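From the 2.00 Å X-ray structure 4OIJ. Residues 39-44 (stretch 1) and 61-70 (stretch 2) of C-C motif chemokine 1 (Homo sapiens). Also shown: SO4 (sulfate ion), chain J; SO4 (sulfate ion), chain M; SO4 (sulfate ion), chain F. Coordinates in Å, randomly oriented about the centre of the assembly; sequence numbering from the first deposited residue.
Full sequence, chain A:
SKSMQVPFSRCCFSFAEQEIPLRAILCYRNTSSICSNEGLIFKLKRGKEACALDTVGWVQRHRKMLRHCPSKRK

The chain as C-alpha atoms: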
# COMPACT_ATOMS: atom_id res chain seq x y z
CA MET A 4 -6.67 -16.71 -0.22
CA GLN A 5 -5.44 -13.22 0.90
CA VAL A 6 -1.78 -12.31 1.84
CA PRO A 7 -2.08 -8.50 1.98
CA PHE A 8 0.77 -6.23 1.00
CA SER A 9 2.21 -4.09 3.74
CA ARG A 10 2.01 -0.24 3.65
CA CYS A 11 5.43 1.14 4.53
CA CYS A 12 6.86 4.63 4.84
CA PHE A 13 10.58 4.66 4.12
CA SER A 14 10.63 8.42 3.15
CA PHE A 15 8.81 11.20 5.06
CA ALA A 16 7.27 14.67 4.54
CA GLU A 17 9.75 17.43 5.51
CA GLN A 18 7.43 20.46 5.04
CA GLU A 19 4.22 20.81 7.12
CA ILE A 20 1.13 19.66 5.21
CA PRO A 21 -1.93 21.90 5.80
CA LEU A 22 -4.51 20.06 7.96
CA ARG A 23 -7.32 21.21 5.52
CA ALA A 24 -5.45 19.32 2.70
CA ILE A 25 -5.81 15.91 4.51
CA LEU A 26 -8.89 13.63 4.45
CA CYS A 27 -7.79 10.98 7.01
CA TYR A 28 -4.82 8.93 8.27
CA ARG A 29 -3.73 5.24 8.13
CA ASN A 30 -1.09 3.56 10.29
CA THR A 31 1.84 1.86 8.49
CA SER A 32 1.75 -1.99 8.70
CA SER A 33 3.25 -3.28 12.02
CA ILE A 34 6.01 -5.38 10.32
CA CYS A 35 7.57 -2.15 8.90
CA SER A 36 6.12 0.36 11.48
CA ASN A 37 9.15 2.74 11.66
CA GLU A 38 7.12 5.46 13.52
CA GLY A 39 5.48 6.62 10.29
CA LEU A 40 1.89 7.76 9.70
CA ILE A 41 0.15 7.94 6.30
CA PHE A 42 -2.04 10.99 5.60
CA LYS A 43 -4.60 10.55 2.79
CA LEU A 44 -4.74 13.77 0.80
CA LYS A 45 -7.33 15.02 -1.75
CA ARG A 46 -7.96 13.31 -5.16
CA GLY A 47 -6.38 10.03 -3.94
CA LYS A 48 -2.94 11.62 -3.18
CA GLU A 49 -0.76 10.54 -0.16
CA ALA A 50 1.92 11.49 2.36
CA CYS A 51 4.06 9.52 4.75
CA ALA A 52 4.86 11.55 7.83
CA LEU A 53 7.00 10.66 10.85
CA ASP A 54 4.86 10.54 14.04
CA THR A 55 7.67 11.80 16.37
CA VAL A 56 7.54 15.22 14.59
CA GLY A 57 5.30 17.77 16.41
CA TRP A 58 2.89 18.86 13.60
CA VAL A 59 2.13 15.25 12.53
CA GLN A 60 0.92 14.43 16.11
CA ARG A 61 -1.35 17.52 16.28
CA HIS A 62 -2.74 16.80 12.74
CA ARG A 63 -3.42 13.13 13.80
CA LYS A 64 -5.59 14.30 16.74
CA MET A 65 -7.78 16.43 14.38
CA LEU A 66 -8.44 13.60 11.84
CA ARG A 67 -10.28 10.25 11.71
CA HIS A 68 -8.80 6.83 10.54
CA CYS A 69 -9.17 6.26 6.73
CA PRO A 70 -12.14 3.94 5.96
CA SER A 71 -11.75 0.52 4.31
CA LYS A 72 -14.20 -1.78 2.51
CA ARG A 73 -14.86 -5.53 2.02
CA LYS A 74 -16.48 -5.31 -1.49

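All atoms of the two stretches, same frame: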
# COMPACT_ATOMS: atom_id res chain seq x y z
N GLY A 39 6.11 5.86 11.35
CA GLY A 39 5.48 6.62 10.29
C GLY A 39 3.98 6.56 10.38
O GLY A 39 3.42 5.63 10.96
N LEU A 40 3.33 7.58 9.79
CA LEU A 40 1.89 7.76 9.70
C LEU A 40 1.60 8.07 8.23
O LEU A 40 2.35 8.85 7.62
CB LEU A 40 1.53 9.04 10.52
CG LEU A 40 0.28 9.02 11.36
CD1 LEU A 40 0.57 8.45 12.73
CD2 LEU A 40 -0.25 10.41 11.54
N ILE A 41 0.51 7.55 7.66
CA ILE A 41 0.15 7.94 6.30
C ILE A 41 -1.04 8.92 6.37
O ILE A 41 -2.05 8.62 7.02
CB ILE A 41 -0.20 6.71 5.43
CG1 ILE A 41 0.94 5.66 5.45
CG2 ILE A 41 -0.60 7.12 3.99
CD1 ILE A 41 0.35 4.17 5.21
N PHE A 42 -0.92 10.09 5.73
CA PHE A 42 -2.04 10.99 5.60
C PHE A 42 -2.60 10.81 4.19
O PHE A 42 -1.84 10.84 3.21
CB PHE A 42 -1.60 12.45 5.78
CG PHE A 42 -1.18 12.83 7.17
CD1 PHE A 42 -2.07 12.73 8.24
CD2 PHE A 42 0.08 13.38 7.40
CE1 PHE A 42 -1.70 13.15 9.52
CE2 PHE A 42 0.45 13.81 8.68
CZ PHE A 42 -0.44 13.68 9.73
N LYS A 43 -3.92 10.64 4.08
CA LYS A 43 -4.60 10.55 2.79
C LYS A 43 -4.94 11.96 2.42
O LYS A 43 -5.54 12.66 3.21
CB LYS A 43 -5.87 9.69 2.87
CG LYS A 43 -6.55 9.48 1.51
CD LYS A 43 -7.92 8.80 1.59
CE LYS A 43 -8.34 8.30 0.23
NZ LYS A 43 -8.55 9.40 -0.74
N LEU A 44 -4.47 12.41 1.26
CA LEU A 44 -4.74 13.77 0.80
C LEU A 44 -5.90 13.75 -0.21
O LEU A 44 -6.52 12.71 -0.44
CB LEU A 44 -3.46 14.41 0.21
CG LEU A 44 -2.18 14.44 1.09
CD1 LEU A 44 -0.96 14.87 0.29
CD2 LEU A 44 -2.33 15.35 2.28
N ARG A 61 -0.23 16.59 16.14
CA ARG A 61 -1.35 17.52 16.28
C ARG A 61 -2.37 17.36 15.15
O ARG A 61 -3.56 17.51 15.39
CB ARG A 61 -0.87 18.98 16.39
CG ARG A 61 0.24 19.18 17.42
CD ARG A 61 0.52 20.62 17.73
NE ARG A 61 1.03 21.40 16.59
CZ ARG A 61 2.31 21.49 16.25
NH1 ARG A 61 3.24 20.81 16.91
NH2 ARG A 61 2.67 22.27 15.24
N HIS A 62 -1.89 17.06 13.92
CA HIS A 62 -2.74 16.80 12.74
C HIS A 62 -3.53 15.50 12.98
O HIS A 62 -4.74 15.47 12.72
CB HIS A 62 -1.87 16.67 11.47
CG HIS A 62 -1.46 17.97 10.83
ND1 HIS A 62 -1.35 19.14 11.55
CD2 HIS A 62 -1.10 18.22 9.55
CE1 HIS A 62 -0.95 20.07 10.68
NE2 HIS A 62 -0.78 19.56 9.47
N ARG A 63 -2.85 14.45 13.50
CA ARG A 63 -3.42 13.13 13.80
C ARG A 63 -4.62 13.22 14.72
O ARG A 63 -5.62 12.52 14.50
CB ARG A 63 -2.33 12.22 14.41
CG ARG A 63 -2.76 10.76 14.62
CD ARG A 63 -1.75 9.98 15.43
NE ARG A 63 -1.97 8.54 15.30
CZ ARG A 63 -2.04 7.69 16.33
NH1 ARG A 63 -1.91 8.14 17.57
NH2 ARG A 63 -2.25 6.40 16.12
N LYS A 64 -4.53 14.08 15.75
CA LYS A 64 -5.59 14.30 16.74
C LYS A 64 -6.85 14.94 16.14
O LYS A 64 -7.94 14.74 16.67
CB LYS A 64 -5.08 15.14 17.92
CG LYS A 64 -4.15 14.38 18.86
CD LYS A 64 -4.11 15.02 20.25
CE LYS A 64 -3.54 14.09 21.30
NZ LYS A 64 -3.71 14.63 22.67
N MET A 65 -6.69 15.71 15.05
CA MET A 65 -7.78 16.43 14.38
C MET A 65 -8.36 15.72 13.15
O MET A 65 -9.14 16.31 12.40
CB MET A 65 -7.34 17.86 14.08
CG MET A 65 -6.95 18.63 15.32
SD MET A 65 -6.57 20.33 14.95
CE MET A 65 -5.06 20.55 15.95
N LEU A 66 -7.98 14.44 12.95
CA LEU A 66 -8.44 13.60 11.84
C LEU A 66 -9.01 12.27 12.33
O LEU A 66 -8.72 11.84 13.45
CB LEU A 66 -7.30 13.30 10.86
CG LEU A 66 -6.71 14.47 10.09
CD1 LEU A 66 -5.25 14.13 9.60
CD2 LEU A 66 -7.67 14.96 8.98
N ARG A 67 -9.78 11.61 11.47
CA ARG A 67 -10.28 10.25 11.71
C ARG A 67 -9.44 9.23 10.89
O ARG A 67 -8.73 9.64 9.96
CB ARG A 67 -11.77 10.15 11.33
CG ARG A 67 -12.63 11.19 12.07
CD ARG A 67 -13.96 10.64 12.50
NE ARG A 67 -14.64 11.53 13.44
CZ ARG A 67 -14.67 11.35 14.76
NH1 ARG A 67 -15.33 12.20 15.53
NH2 ARG A 67 -14.02 10.34 15.31
N HIS A 68 -9.49 7.92 11.25
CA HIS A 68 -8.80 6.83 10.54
C HIS A 68 -9.44 6.66 9.16
O HIS A 68 -10.67 6.74 9.07
CB HIS A 68 -8.97 5.51 11.31
CG HIS A 68 -7.84 5.18 12.22
ND1 HIS A 68 -6.76 4.42 11.79
CD2 HIS A 68 -7.65 5.52 13.52
CE1 HIS A 68 -5.95 4.34 12.83
NE2 HIS A 68 -6.43 4.98 13.89
N CYS A 69 -8.64 6.44 8.09
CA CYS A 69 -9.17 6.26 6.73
C CYS A 69 -10.08 5.05 6.67
O CYS A 69 -9.70 4.02 7.22
CB CYS A 69 -8.05 6.13 5.71
SG CYS A 69 -7.24 7.68 5.28
N PRO A 70 -11.27 5.13 6.03
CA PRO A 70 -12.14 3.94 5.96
C PRO A 70 -11.63 2.92 4.95
O PRO A 70 -10.91 3.25 4.02
CB PRO A 70 -13.52 4.50 5.58
CG PRO A 70 -13.22 5.77 4.86
CD PRO A 70 -11.89 6.29 5.35
S SO4 J . -11.32 7.45 14.22
O1 SO4 J . -12.18 8.62 14.34
O2 SO4 J . -11.55 6.58 15.42
O3 SO4 J . -11.70 6.76 12.96
O4 SO4 J . -9.89 7.90 14.18
S SO4 M . -0.70 23.08 14.05
O1 SO4 M . 0.73 23.19 13.70
O2 SO4 M . -0.85 22.19 15.20
O3 SO4 M . -1.24 24.41 14.40
O4 SO4 M . -1.48 22.56 12.89
S SO4 F . 6.28 21.63 14.47
O1 SO4 F . 5.40 21.94 15.61
O2 SO4 F . 6.51 20.18 14.41
O3 SO4 F . 5.67 22.13 13.21
O4 SO4 F . 7.58 22.33 14.66

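How does the end of a helix come to lie against a strand without a hydrogen bond between them? Stretch 1 is an extended strand, and stretch 2 enters as the last part of a helix before continuing as loop. The backbones stay well apart, with the CA atoms of Phe-42 and Arg-63 8.6 Å from each other, so side chains fill the space and the contact rests on van der Waals packing. It is modest, burying 284 Å² when both sides are summed.

What does the helical part contribute? Arg-61, the first residue of the stretch, in a helix that begins earlier, does not reach the strand; the edge of its guanidinium meets two sulfate ions, probably from the crystallisation liquor. Arg-61 NE donates a very short hydrogen bond of 2.5 Å to O2 of the chain M sulfate, and Arg-61 NH1 donates one of 2.8 Å to O1 of the chain F sulfate, as expected where positive charge meets an anion. His-62, by contrast, points its CA-to-CB bond toward the strand, and its CB lies 3.7 Å from Phe-42 CZ. Its ring meets the chain M sulfate edge-on, while NE2 is hydrogen-bonded elsewhere in the structure.

How can a charged residue such as Arg-63 pack against a leucine? Its CA-to-CB bond runs sideways, and all three of its first chi angles are t, so the chain is extended and carries the guanidinium past Leu-40. Arg-63 NE comes within 3.6 Å of Leu-40 CD1, a van der Waals contact, not a hydrogen bond, since a methyl carbon offers no acceptor. Nearer the backbone, Arg-63 N sits at the edge of the Phe-42 ring, 4.3 Å from CE1.

How does the contact continue as the helix gives way to loop? Within stretch 2, Met-65 N donates a 3.0 Å hydrogen bond to His-62 O, and a weak one of 3.4 Å runs from Leu-66 N to Arg-63 O. Leu-66 then points toward the strand and places CD1 3.7 Å from Phe-42 CE1. Phe-42 thus meets three residues in this region: its CB points sideways, but its ring reaches nearer, where it touches His-62, Arg-63 and Leu-66.

Where does the contact finish? Arg-67 and His-68 stay out of reach of the strand and bind the chain J sulfate instead, through Arg-67 NH2 to O1 at 2.7 Å and His-68 N to O4 at 3.0 Å. Cys-69 turns back toward the strand, its SG 3.4 Å from Lys-43 CB. That sulfur is covalently bonded elsewhere in the structure, while the Lys-43 side chain, t through its first three chi angles, leads its amine away from stretch 2.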